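Local structure of probable glycosidase crf1 (Neosartorya fumigata, 6IBU) at residues Q112-F116 and V160-T164. The protein cuts chitin and transfers its chains to 1,6-beta-glucan or to other chitin, cross-linking polysaccharides in the fungal cell wall and septa. Numbering follows the deposited sequence.
Sequences QTNYF and VRTLT
Thr-113 and Tyr-115 meet Arg-161 and Leu-163 between the two facing sheets in the beta-sandwich of the GH16 catalytic domain. Strands 112-116 and 160-164 belong to different sheets. Their axes run nearly parallel, 9.1 Å at closest approach, so side chains alone bridge the gap.

The polar part centres on Arg-161. Its chain is extended, with CG anti to the backbone N (chi1 -178°), and this carries the guanidinium across to the other sheet. Arg-161 NH1 donates a nearly straight hydrogen bond to Thr-113 OG1 (3.0 Å, 164°), which lies close to the guanidinium plane. NH1 also bonds Arg-126 O, and these two bonds hold the guanidinium in place within a largely buried layer, while a bond to Thr-128 O orients the threonine hydroxyl. Trp-153 makes a cation-pi contact with Arg-161 and lies across from the classic beta bulge of Val-160 and Arg-161.

Asn-114 turns away from this layer. Its side chain lies about 5 Å from those of Glu-98 and Glu-102, the probable nucleophile and proton donor, so the contact lies on the other face of the strand from them.

The aromatic part is built on the Tyr-115 ring. Arg-161 NH2 reaches its edge, 3.7 Å from Tyr-115 CE1. One face receives a CH-pi contact: methyl CD2 of Leu-163 sits 3.4 Å above the ring centroid, only 3° off the normal.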
# COMPACT_ATOMS: atom_id res chain seq x y z
N GLN A 112 -11.11 3.56 -0.43
CA GLN A 112 -10.85 4.04 0.94
C GLN A 112 -9.40 4.51 1.02
O GLN A 112 -8.54 3.88 0.43
CB GLN A 112 -11.19 2.97 1.97
CG GLN A 112 -11.30 3.58 3.36
CD GLN A 112 -11.38 2.57 4.47
OE1 GLN A 112 -12.13 2.75 5.41
NE2 GLN A 112 -10.60 1.50 4.36
N THR A 113 -9.17 5.62 1.70
CA THR A 113 -7.81 6.08 2.03
C THR A 113 -7.57 5.78 3.49
O THR A 113 -8.50 5.78 4.27
CB THR A 113 -7.57 7.56 1.71
OG1 THR A 113 -8.49 8.37 2.44
CG2 THR A 113 -7.64 7.87 0.22
N ASN A 114 -6.34 5.52 3.86
CA ASN A 114 -6.05 5.18 5.26
C ASN A 114 -4.60 5.44 5.62
O ASN A 114 -3.75 5.48 4.73
CB ASN A 114 -6.34 3.71 5.51
CG ASN A 114 -7.26 3.56 6.68
OD1 ASN A 114 -6.92 3.90 7.81
ND2 ASN A 114 -8.46 3.09 6.39
N TYR A 115 -4.34 5.59 6.90
CA TYR A 115 -2.96 5.67 7.41
C TYR A 115 -2.98 5.17 8.85
O TYR A 115 -4.04 5.20 9.49
CB TYR A 115 -2.42 7.09 7.27
CG TYR A 115 -2.83 8.01 8.39
CD1 TYR A 115 -4.04 8.66 8.37
CD2 TYR A 115 -2.00 8.18 9.48
CE1 TYR A 115 -4.42 9.49 9.41
CE2 TYR A 115 -2.34 9.02 10.52
CZ TYR A 115 -3.55 9.67 10.48
OH TYR A 115 -3.90 10.48 11.51
N PHE A 116 -1.82 4.69 9.29
CA PHE A 116 -1.48 4.34 10.69
C PHE A 116 -0.15 5.01 10.99
O PHE A 116 0.71 5.09 10.10
CB PHE A 116 -1.40 2.82 10.88
CG PHE A 116 -2.70 2.14 10.57
CD1 PHE A 116 -3.70 2.08 11.52
CD2 PHE A 116 -2.96 1.62 9.31
CE1 PHE A 116 -4.89 1.43 11.26
CE2 PHE A 116 -4.19 1.03 9.02
CZ PHE A 116 -5.15 0.93 10.00
N VAL A 160 -7.40 14.10 -3.43
CA VAL A 160 -8.66 13.58 -2.80
C VAL A 160 -8.55 13.61 -1.28
O VAL A 160 -9.61 13.57 -0.63
CB VAL A 160 -9.05 12.19 -3.32
CG1 VAL A 160 -9.36 12.26 -4.80
CG2 VAL A 160 -7.98 11.15 -3.03
N ARG A 161 -7.33 13.66 -0.73
CA ARG A 161 -7.14 13.77 0.73
C ARG A 161 -5.76 14.32 1.05
O ARG A 161 -4.80 13.85 0.44
CB ARG A 161 -7.27 12.41 1.39
CG ARG A 161 -7.14 12.47 2.90
CD ARG A 161 -7.43 11.12 3.49
NE ARG A 161 -7.26 11.16 4.93
CZ ARG A 161 -7.32 10.11 5.72
NH1 ARG A 161 -7.57 8.91 5.21
NH2 ARG A 161 -7.13 10.27 7.02
N THR A 162 -5.68 15.17 2.07
CA THR A 162 -4.40 15.64 2.65
C THR A 162 -4.39 15.37 4.15
O THR A 162 -5.30 15.83 4.84
CB THR A 162 -4.18 17.13 2.39
OG1 THR A 162 -4.11 17.36 0.98
CG2 THR A 162 -2.91 17.61 3.04
N LEU A 163 -3.37 14.67 4.62
CA LEU A 163 -3.06 14.51 6.06
C LEU A 163 -1.86 15.40 6.37
O LEU A 163 -0.79 15.13 5.87
CB LEU A 163 -2.78 13.04 6.35
CG LEU A 163 -2.17 12.78 7.72
CD1 LEU A 163 -3.22 13.05 8.78
CD2 LEU A 163 -1.60 11.38 7.81
N THR A 164 -2.05 16.47 7.13
CA THR A 164 -0.94 17.36 7.57
C THR A 164 -0.32 16.72 8.81
O THR A 164 -0.99 15.95 9.52
CB THR A 164 -1.40 18.80 7.80
OG1 THR A 164 -2.18 18.82 9.00
CG2 THR A 164 -2.22 19.33 6.64